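PrgZ (Enterococcus faecalis, PDB 4FAJ) serves as a membrane-anchored extracellular pheromone receptor, a substrate-binding protein of the family 5 type that binds peptide and probably takes part in peptide uptake. Local coordinates at residues N482-S487 with N498-L503; K542-L547 with K559-K564; N343-R348 with K392-Y397. All blocks are in the same frame, centred on the assembly; numbering follows the deposited sequence.

Contact 1. Residues N482-S487 with N498-L503; sequences NFETNS and NYDELL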
loop_
_atom_site.group_PDB
_atom_site.type_symbol
_atom_site.label_atom_id
_atom_site.label_comp_id
_atom_site.label_asym_id
_atom_site.label_seq_id
_atom_site.Cartn_x
_atom_site.Cartn_y
_atom_site.Cartn_z
ATOM N N ASN A 482 4.566 -6.133 8.663
ATOM C CA ASN A 482 3.126 -6.427 8.679
ATOM C C ASN A 482 2.747 -7.748 9.335
ATOM O O ASN A 482 1.580 -7.965 9.631
ATOM C CB ASN A 482 2.555 -6.410 7.260
ATOM C CG ASN A 482 2.687 -5.059 6.602
ATOM O OD1 ASN A 482 2.768 -4.034 7.270
ATOM N ND2 ASN A 482 2.746 -5.057 5.285
ATOM N N PHE A 483 3.715 -8.644 9.516
ATOM C CA PHE A 483 3.452 -9.917 10.156
ATOM C C PHE A 483 3.946 -9.987 11.593
ATOM O O PHE A 483 3.884 -11.052 12.218
ATOM C CB PHE A 483 3.985 -11.046 9.259
ATOM C CG PHE A 483 3.409 -10.971 7.877
ATOM C CD1 PHE A 483 2.087 -11.342 7.653
ATOM C CD2 PHE A 483 4.131 -10.410 6.835
ATOM C CE1 PHE A 483 1.517 -11.215 6.383
ATOM C CE2 PHE A 483 3.570 -10.282 5.573
ATOM C CZ PHE A 483 2.266 -10.682 5.350
ATOM N N GLU A 484 4.422 -8.861 12.116
ATOM C CA GLU A 484 4.761 -8.761 13.527
ATOM C C GLU A 484 3.494 -8.902 14.371
ATOM O O GLU A 484 2.415 -8.450 13.969
ATOM C CB GLU A 484 5.456 -7.432 13.803
ATOM C CG GLU A 484 5.314 -6.920 15.211
ATOM C CD GLU A 484 5.630 -5.446 15.299
ATOM O OE1 GLU A 484 4.680 -4.642 15.484
ATOM O OE2 GLU A 484 6.821 -5.095 15.156
ATOM N N THR A 485 3.638 -9.528 15.535
ATOM C CA THR A 485 2.510 -9.934 16.358
ATOM C C THR A 485 1.342 -8.955 16.446
ATOM O O THR A 485 0.235 -9.287 16.031
ATOM C CB THR A 485 2.974 -10.365 17.765
ATOM O OG1 THR A 485 3.621 -11.636 17.658
ATOM C CG2 THR A 485 1.787 -10.487 18.724
ATOM N N ASN A 486 1.508 -7.762 16.977
ATOM C CA ASN A 486 0.268 -6.952 17.027
ATOM C C ASN A 486 0.262 -5.781 16.039
ATOM O O ASN A 486 -0.304 -4.731 16.313
ATOM C CB ASN A 486 -0.108 -6.572 18.468
ATOM C CG ASN A 486 -0.688 -7.756 19.262
ATOM O OD1 ASN A 486 -1.592 -8.471 18.801
ATOM N ND2 ASN A 486 -0.172 -7.962 20.463
ATOM N N SER A 487 0.854 -5.999 14.863
ATOM C CA SER A 487 0.800 -5.012 13.781
ATOM C C SER A 487 -0.641 -4.817 13.264
ATOM O O SER A 487 -1.356 -5.787 13.036
ATOM C CB SER A 487 1.704 -5.430 12.621
ATOM O OG SER A 487 1.400 -4.696 11.440
ATOM N N ASN A 498 9.787 -15.286 17.748
ATOM C CA ASN A 498 11.134 -15.324 17.187
ATOM C C ASN A 498 11.220 -14.532 15.881
ATOM O O ASN A 498 12.236 -13.862 15.633
ATOM C CB ASN A 498 11.565 -16.771 17.040
ATOM C CG ASN A 498 11.301 -17.548 18.302
ATOM O OD1 ASN A 498 11.714 -17.137 19.391
ATOM N ND2 ASN A 498 10.549 -18.621 18.183
ATOM N N TYR A 499 10.148 -14.571 15.074
ATOM C CA TYR A 499 10.007 -13.696 13.902
ATOM C C TYR A 499 10.051 -12.227 14.324
ATOM O O TYR A 499 10.803 -11.451 13.752
ATOM C CB TYR A 499 8.700 -13.999 13.142
ATOM C CG TYR A 499 8.392 -13.127 11.953
ATOM C CD1 TYR A 499 8.771 -13.515 10.662
ATOM C CD2 TYR A 499 7.692 -11.933 12.096
ATOM C CE1 TYR A 499 8.472 -12.731 9.556
ATOM C CE2 TYR A 499 7.391 -11.132 10.986
ATOM C CZ TYR A 499 7.788 -11.542 9.723
ATOM O OH TYR A 499 7.511 -10.785 8.619
ATOM N N ASP A 500 9.269 -11.868 15.347
ATOM C CA ASP A 500 9.215 -10.502 15.861
ATOM C C ASP A 500 10.625 -9.970 16.192
ATOM O O ASP A 500 10.962 -8.818 15.870
ATOM C CB ASP A 500 8.337 -10.421 17.126
ATOM C CG ASP A 500 6.855 -10.697 16.866
ATOM O OD1 ASP A 500 6.395 -10.653 15.700
ATOM O OD2 ASP A 500 6.133 -10.965 17.855
ATOM N N GLU A 501 11.444 -10.822 16.811
ATOM C CA GLU A 501 12.772 -10.435 17.281
ATOM C C GLU A 501 13.760 -10.274 16.118
ATOM O O GLU A 501 14.533 -9.325 16.113
ATOM C CB GLU A 501 13.282 -11.431 18.338
ATOM C CG GLU A 501 14.739 -11.272 18.771
ATOM C CD GLU A 501 15.076 -9.939 19.416
ATOM O OE1 GLU A 501 14.160 -9.188 19.828
ATOM O OE2 GLU A 501 16.289 -9.650 19.528
ATOM N N LEU A 502 13.715 -11.180 15.138
ATOM C CA LEU A 502 14.544 -11.050 13.904
ATOM C C LEU A 502 14.348 -9.709 13.200
ATOM O O LEU A 502 15.314 -9.110 12.706
ATOM C CB LEU A 502 14.252 -12.196 12.921
ATOM C CG LEU A 502 14.783 -13.566 13.335
ATOM C CD1 LEU A 502 14.139 -14.686 12.499
ATOM C CD2 LEU A 502 16.340 -13.619 13.288
ATOM N N LEU A 503 13.108 -9.222 13.184
ATOM C CA LEU A 503 12.803 -7.908 12.623
ATOM C C LEU A 503 13.542 -6.750 13.296
ATOM O O LEU A 503 13.670 -5.691 12.693
ATOM C CB LEU A 503 11.300 -7.611 12.706
ATOM C CG LEU A 503 10.324 -8.561 12.014
ATOM C CD1 LEU A 503 8.917 -7.960 12.033
ATOM C CD2 LEU A 503 10.771 -8.851 10.602
HETATM O O HOH W 1 4.944 -12.680 14.397
HETATM O O HOH W 2 9.301 -6.721 16.182
#
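Asp500 gives up the most surface here, followed by Tyr499 and Glu484. The Asp500 carboxylate reaches from helix 497-502 to the turn at Glu484 and Thr485, its CG anti to its own carbonyl carbon (chi1 -67°). Each of its oxygens grips the same threonine. Asp500 OD1 takes the backbone N-H of Thr485 N at 3.0 Å, met from above the carboxylate plane. Asp500 OD2 receives the hydroxyl of Thr485 OG1 at 2.6 Å on its syn lone pair, and Ser495 is a further partner of that hydroxyl. The two bonds fix the rotation of the carboxylate. A water also lies 2.8 Å from Asp500 OD1 and 2.9 Å from Phe483 O.

Glu484 meets Asp500 mainly through its backbone, with Glu484 CA 3.3 Å from Asp500 OD1. Its CB packs on Leu503 CD1. The two carboxylates are almost perpendicular and do not touch. A second water joins Glu484 OE2 to Asp500 O, at 2.7 Å from the latter.

Tyr499 CG is anti to its backbone N (chi1 177°), which sends the ring toward Phe483. Tyr499 CE2 rests 3.8 Å from Phe483 CB. Tyr499 OH sits at the edge of the Phe483 ring and hydrogen-bonds to Leu480 O.

This is structural packing away from the zinc sites. The contact ties the loop that follows helix 477-480 to helix 497-502, the helix it leads into. Helix 510-524 packs on Phe483 and Tyr499 through Leu521, and Leu503 leans on helix 477-480.

Contact 2. Residues K542-L547 with K559-K564; sequences KIKNVL and KMRIEK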
loop_
_atom_site.group_PDB
_atom_site.type_symbol
_atom_site.label_atom_id
_atom_site.label_comp_id
_atom_site.label_asym_id
_atom_site.label_seq_id
_atom_site.Cartn_x
_atom_site.Cartn_y
_atom_site.Cartn_z
ATOM N N LYS A 542 -0.588 11.644 -26.038
ATOM C CA LYS A 542 -0.563 13.076 -25.693
ATOM C C LYS A 542 -0.195 13.340 -24.219
ATOM O O LYS A 542 0.232 14.446 -23.877
ATOM C CB LYS A 542 -1.922 13.720 -26.011
ATOM C CG LYS A 542 -3.014 13.339 -25.003
ATOM C CD LYS A 542 -4.437 13.688 -25.458
ATOM C CE LYS A 542 -5.430 13.276 -24.368
ATOM N NZ LYS A 542 -6.870 13.340 -24.742
ATOM N N ILE A 543 -0.380 12.340 -23.351
ATOM C CA ILE A 543 -0.052 12.473 -21.931
ATOM C C ILE A 543 1.454 12.433 -21.726
ATOM O O ILE A 543 2.091 11.431 -22.044
ATOM C CB ILE A 543 -0.664 11.325 -21.073
ATOM C CG1 ILE A 543 -2.187 11.243 -21.251
ATOM C CG2 ILE A 543 -0.284 11.481 -19.591
ATOM C CD1 ILE A 543 -2.896 12.541 -21.168
ATOM N N LYS A 544 2.008 13.508 -21.169
ATOM C CA LYS A 544 3.441 13.590 -20.909
ATOM C C LYS A 544 3.770 13.820 -19.439
ATOM O O LYS A 544 2.986 14.423 -18.695
ATOM C CB LYS A 544 4.083 14.738 -21.697
ATOM C CG LYS A 544 3.738 14.805 -23.168
ATOM C CD LYS A 544 4.246 13.627 -23.949
ATOM C CE LYS A 544 3.800 13.747 -25.405
ATOM N NZ LYS A 544 4.219 12.576 -26.201
ATOM N N ASN A 545 4.936 13.315 -19.043
ATOM C CA ASN A 545 5.584 13.648 -17.779
ATOM C C ASN A 545 4.831 13.260 -16.517
ATOM O O ASN A 545 4.883 13.974 -15.528
ATOM C CB ASN A 545 5.908 15.140 -17.723
ATOM C CG ASN A 545 7.205 15.415 -17.002
ATOM O OD1 ASN A 545 8.017 14.513 -16.825
ATOM N ND2 ASN A 545 7.416 16.660 -16.596
ATOM N N VAL A 546 4.150 12.125 -16.552
ATOM C CA VAL A 546 3.539 11.562 -15.357
ATOM C C VAL A 546 4.599 10.679 -14.712
ATOM O O VAL A 546 5.197 9.853 -15.393
ATOM C CB VAL A 546 2.321 10.726 -15.703
ATOM C CG1 VAL A 546 1.832 9.999 -14.482
ATOM C CG2 VAL A 546 1.227 11.637 -16.302
ATOM N N LEU A 547 4.819 10.841 -13.412
ATOM C CA LEU A 547 5.789 10.019 -12.692
ATOM C C LEU A 547 5.053 8.784 -12.139
ATOM O O LEU A 547 4.052 8.920 -11.449
ATOM C CB LEU A 547 6.415 10.823 -11.554
ATOM C CG LEU A 547 7.924 10.877 -11.460
ATOM C CD1 LEU A 547 8.499 11.478 -12.750
ATOM C CD2 LEU A 547 8.345 11.695 -10.244
ATOM N N LYS A 559 3.733 17.386 -12.630
ATOM C CA LYS A 559 4.324 17.996 -13.818
ATOM C C LYS A 559 3.689 17.468 -15.110
ATOM O O LYS A 559 4.194 17.720 -16.208
ATOM C CB LYS A 559 5.841 17.783 -13.824
ATOM C CG LYS A 559 6.578 18.535 -12.720
ATOM C CD LYS A 559 8.102 18.398 -12.886
ATOM C CE LYS A 559 8.881 18.755 -11.609
ATOM N NZ LYS A 559 9.488 20.122 -11.648
ATOM N N MET A 560 2.561 16.772 -14.977
ATOM C CA MET A 560 1.811 16.250 -16.121
ATOM C C MET A 560 1.442 17.369 -17.094
ATOM O O MET A 560 1.121 18.477 -16.665
ATOM C CB MET A 560 0.534 15.563 -15.624
ATOM C CG MET A 560 -0.390 14.995 -16.691
ATOM S SD MET A 560 -1.811 14.179 -15.921
ATOM C CE MET A 560 -2.680 13.608 -17.375
ATOM N N ARG A 561 1.487 17.075 -18.392
ATOM C CA ARG A 561 0.988 18.001 -19.416
ATOM C C ARG A 561 0.448 17.260 -20.642
ATOM O O ARG A 561 0.765 16.093 -20.857
ATOM C CB ARG A 561 2.076 18.992 -19.836
ATOM C CG ARG A 561 3.205 18.383 -20.643
ATOM C CD ARG A 561 4.270 19.419 -20.975
ATOM N NE ARG A 561 5.137 18.949 -22.056
ATOM C CZ ARG A 561 6.229 18.202 -21.896
ATOM N NH1 ARG A 561 6.634 17.831 -20.695
ATOM N NH2 ARG A 561 6.936 17.828 -22.958
ATOM N N ILE A 562 -0.375 17.947 -21.433
ATOM C CA ILE A 562 -0.969 17.384 -22.637
ATOM C C ILE A 562 -0.306 18.051 -23.838
ATOM O O ILE A 562 -0.344 19.273 -23.962
ATOM C CB ILE A 562 -2.502 17.614 -22.701
ATOM C CG1 ILE A 562 -3.196 17.143 -21.420
ATOM C CG2 ILE A 562 -3.107 16.903 -23.908
ATOM C CD1 ILE A 562 -2.938 15.676 -21.075
ATOM N N GLU A 563 0.307 17.244 -24.703
ATOM C CA GLU A 563 0.907 17.724 -25.951
ATOM C C GLU A 563 0.222 17.066 -27.146
ATOM O O GLU A 563 0.279 15.844 -27.282
ATOM C CB GLU A 563 2.389 17.358 -26.003
ATOM C CG GLU A 563 3.307 18.203 -25.143
ATOM C CD GLU A 563 4.778 18.076 -25.565
ATOM O OE1 GLU A 563 5.087 17.303 -26.509
ATOM O OE2 GLU A 563 5.628 18.753 -24.950
ATOM N N LYS A 564 -0.394 17.870 -28.013
ATOM C CA LYS A 564 -1.035 17.385 -29.256
ATOM C C LYS A 564 -2.086 16.289 -29.036
ATOM O O LYS A 564 -3.290 16.557 -29.019
ATOM C CB LYS A 564 0.021 16.890 -30.252
ATOM C CG LYS A 564 0.941 17.988 -30.761
ATOM C CD LYS A 564 1.889 17.468 -31.839
ATOM C CE LYS A 564 2.694 18.599 -32.476
ATOM N NZ LYS A 564 1.844 19.474 -33.335
HETATM O O HOH W 3 4.485 14.443 -12.747
#
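The Arg561 guanidinium carries Lys544 CB over the centre of one face, 4.1 Å above the plane. At its edge, in plane, lies Glu563 OE2. Arg561 grips that one oxygen side-on, with NE and with NH2, the latter at 2.6 Å from Glu563 OE2 in a salt bridge. Both nitrogens come from above the carboxylate plane. The Arg561 chain is extended from CG to NE, which carries the guanidinium alongside Glu563. Lys544 bends at chi2 (-65°), so its CE passes Glu563 CB, while Lys544 NZ bonds to Ser541 O.

The backbones form a small two-stranded antiparallel sheet. Lys544 and Arg561 are its hydrogen-bonded pair. Lys544 N reaches Arg561 O at 2.9 Å, nearly along the C=O axis. Arg561 N returns to Lys544 O at 3.1 Å, from above the carbonyl plane. Glu563 N adds a nearly straight bond of 2.9 Å to Lys542 O (171°), on a lone pair.

Ile543 and Ile562 are the non-hydrogen-bonded pair, on the other face from Lys544 and Arg561. Their side chains lie side by side. Met560, fully extended, brings CE to 3.9 Å from Ile543 CG2, and its CG touches Val546 CG2. Lys542 runs beside Ile562 CG2 and ends in a salt bridge with Asp293. Asn545 ND2 makes a weak bond to Lys559 O. Lys559 NZ hydrogen-bonds to Asp266, a zinc ligand.

Contact 3. Residues N343-R348 with K392-Y397; sequences NYAIDR and KQAEEY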
loop_
_atom_site.group_PDB
_atom_site.type_symbol
_atom_site.label_atom_id
_atom_site.label_comp_id
_atom_site.label_asym_id
_atom_site.label_seq_id
_atom_site.Cartn_x
_atom_site.Cartn_y
_atom_site.Cartn_z
ATOM N N ASN A 343 -0.751 -23.492 0.321
ATOM C CA ASN A 343 0.426 -22.955 -0.358
ATOM C C ASN A 343 0.875 -23.825 -1.537
ATOM O O ASN A 343 1.065 -23.324 -2.641
ATOM C CB ASN A 343 1.599 -22.791 0.608
ATOM C CG ASN A 343 2.866 -22.376 -0.095
ATOM O OD1 ASN A 343 2.932 -21.295 -0.684
ATOM N ND2 ASN A 343 3.867 -23.244 -0.074
ATOM N N TYR A 344 1.052 -25.120 -1.304
ATOM C CA TYR A 344 1.543 -26.011 -2.366
ATOM C C TYR A 344 0.541 -26.205 -3.511
ATOM O O TYR A 344 0.933 -26.560 -4.635
ATOM C CB TYR A 344 1.967 -27.364 -1.792
ATOM C CG TYR A 344 3.317 -27.329 -1.120
ATOM C CD1 TYR A 344 4.469 -27.071 -1.850
ATOM C CD2 TYR A 344 3.445 -27.544 0.248
ATOM C CE1 TYR A 344 5.709 -27.047 -1.245
ATOM C CE2 TYR A 344 4.680 -27.516 0.865
ATOM C CZ TYR A 344 5.810 -27.258 0.115
ATOM O OH TYR A 344 7.043 -27.226 0.733
ATOM N N ALA A 345 -0.740 -25.970 -3.233
ATOM C CA ALA A 345 -1.783 -26.176 -4.228
ATOM C C ALA A 345 -1.884 -25.057 -5.271
ATOM O O ALA A 345 -2.520 -25.256 -6.311
ATOM C CB ALA A 345 -3.135 -26.369 -3.547
ATOM N N ILE A 346 -1.291 -23.891 -5.010
ATOM C CA ILE A 346 -1.440 -22.752 -5.934
ATOM C C ILE A 346 -0.454 -22.811 -7.107
ATOM O O ILE A 346 0.764 -22.699 -6.922
ATOM C CB ILE A 346 -1.301 -21.375 -5.232
ATOM C CG1 ILE A 346 -2.245 -21.259 -4.028
ATOM C CG2 ILE A 346 -1.597 -20.248 -6.222
ATOM C CD1 ILE A 346 -3.617 -21.720 -4.287
ATOM N N ASP A 347 -0.995 -23.013 -8.308
ATOM C CA ASP A 347 -0.207 -22.995 -9.531
ATOM C C ASP A 347 -0.043 -21.543 -9.972
ATOM O O ASP A 347 -0.818 -21.024 -10.782
ATOM C CB ASP A 347 -0.867 -23.840 -10.614
ATOM C CG ASP A 347 -0.007 -23.990 -11.863
ATOM O OD1 ASP A 347 1.032 -23.316 -11.996
ATOM O OD2 ASP A 347 -0.400 -24.794 -12.733
ATOM N N ARG A 348 0.993 -20.907 -9.433
ATOM C CA ARG A 348 1.234 -19.476 -9.658
ATOM C C ARG A 348 1.556 -19.162 -11.118
ATOM O O ARG A 348 1.108 -18.140 -11.638
ATOM C CB ARG A 348 2.370 -18.988 -8.756
ATOM C CG ARG A 348 2.047 -19.080 -7.279
ATOM C CD ARG A 348 3.276 -18.832 -6.400
ATOM N NE ARG A 348 2.931 -18.902 -4.985
ATOM C CZ ARG A 348 2.699 -20.023 -4.306
ATOM N NH1 ARG A 348 2.785 -21.218 -4.891
ATOM N NH2 ARG A 348 2.384 -19.953 -3.018
ATOM N N LYS A 392 1.298 -32.785 -5.691
ATOM C CA LYS A 392 1.395 -34.013 -4.883
ATOM C C LYS A 392 1.653 -33.701 -3.406
ATOM O O LYS A 392 1.040 -34.317 -2.540
ATOM C CB LYS A 392 2.451 -34.983 -5.426
ATOM C CG LYS A 392 1.965 -35.851 -6.608
ATOM C CD LYS A 392 1.858 -35.030 -7.889
ATOM C CE LYS A 392 1.361 -35.789 -9.088
ATOM N NZ LYS A 392 0.747 -34.806 -10.035
ATOM N N GLN A 393 2.521 -32.736 -3.106
ATOM C CA GLN A 393 2.744 -32.342 -1.698
ATOM C C GLN A 393 1.503 -31.677 -1.071
ATOM O O GLN A 393 1.211 -31.890 0.101
ATOM C CB GLN A 393 3.976 -31.430 -1.541
ATOM C CG GLN A 393 5.325 -32.179 -1.561
ATOM C CD GLN A 393 5.449 -33.229 -0.472
ATOM O OE1 GLN A 393 4.760 -33.179 0.556
ATOM N NE2 GLN A 393 6.326 -34.202 -0.698
ATOM N N ALA A 394 0.780 -30.891 -1.860
ATOM C CA ALA A 394 -0.487 -30.299 -1.430
ATOM C C ALA A 394 -1.446 -31.385 -0.980
ATOM O O ALA A 394 -1.993 -31.320 0.114
ATOM C CB ALA A 394 -1.112 -29.479 -2.558
ATOM N N GLU A 395 -1.625 -32.388 -1.832
ATOM C CA GLU A 395 -2.524 -33.513 -1.556
ATOM C C GLU A 395 -2.100 -34.244 -0.293
ATOM O O GLU A 395 -2.927 -34.618 0.534
ATOM C CB GLU A 395 -2.542 -34.483 -2.739
ATOM C CG GLU A 395 -3.165 -33.897 -4.013
ATOM C CD GLU A 395 -3.157 -34.875 -5.189
ATOM O OE1 GLU A 395 -2.285 -35.771 -5.228
ATOM O OE2 GLU A 395 -4.020 -34.732 -6.077
ATOM N N GLU A 396 -0.798 -34.434 -0.133
ATOM C CA GLU A 396 -0.287 -35.136 1.025
ATOM C C GLU A 396 -0.372 -34.357 2.333
ATOM O O GLU A 396 -0.640 -34.948 3.379
ATOM C CB GLU A 396 1.142 -35.587 0.766
ATOM C CG GLU A 396 1.204 -36.615 -0.358
ATOM C CD GLU A 396 2.350 -37.568 -0.212
ATOM O OE1 GLU A 396 3.277 -37.274 0.571
ATOM O OE2 GLU A 396 2.319 -38.618 -0.880
ATOM N N TYR A 397 -0.140 -33.047 2.298
ATOM C CA TYR A 397 -0.314 -32.229 3.497
ATOM C C TYR A 397 -1.794 -32.194 3.911
ATOM O O TYR A 397 -2.115 -32.174 5.099
ATOM C CB TYR A 397 0.207 -30.803 3.289
ATOM C CG TYR A 397 1.674 -30.638 3.643
ATOM C CD1 TYR A 397 2.092 -30.635 4.969
ATOM C CD2 TYR A 397 2.633 -30.479 2.657
ATOM C CE1 TYR A 397 3.428 -30.471 5.307
ATOM C CE2 TYR A 397 3.980 -30.311 2.981
ATOM C CZ TYR A 397 4.370 -30.311 4.297
ATOM O OH TYR A 397 5.702 -30.144 4.597
HETATM O O HOH W 4 7.002 -28.211 3.424
#
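Gln393 is the first residue of 392-397 to take part. Its CB lies over one face of the Tyr344 ring, 4.2 Å above the plane and offset toward the rim. The opposite face of that ring is covered by Asn343 ND2. The bend at chi2 (-59°) leads the Gln393 amide away.

Ala394 follows and is the point of closest backbone approach, opposite Tyr344. Its methyl meets two residues: Ala394 CB is 3.8 Å from Tyr344 CB and 3.6 Å from Ala345 N. The methyls of Ala394 and Ala345 also touch, CB to CB at 3.8 Å.

Tyr397, one turn on, sets its ring almost parallel to that of Tyr344 (8°). The rings are slid apart, with centroids 5.7 Å from each other, so they barely overlap. Their nearest atoms are Tyr344 CE2 and Tyr397 CE2, at 3.6 Å. One water bridges the hydroxyls, 2.9 Å from Tyr344 OH and 2.6 Å from Tyr397 OH.

No direct hydrogen bond crosses between the segments. The contact packs the end of helix 336-345 against the early part of helix 391-402. Tyr397 also lies along helix 336-345, at Asn337, Lys340 and Ala341. Ser437 of helix 421-437 touches both Ala345 and Ala394.

How the contacts relate
Contact 3 comes first along the chain, then contact 1, then contact 2, each closing before the next opens. None touches another. Contacts 1 and 3 are the nearest pair, with centres about 26 Å apart and nearest atoms about 12 Å apart. Contact 2 lies about 43 Å from contact 1 and about 46 Å from contact 3, centre to centre. It is on the opposite side of the chain's centre from contact 1. The three share no helix or sheet: contact 3 joins two helices, contact 1 a loop to a helix, contact 2 two strands at the C-terminal end. They are therefore separate local packings, and only contact 2 borders a zinc site.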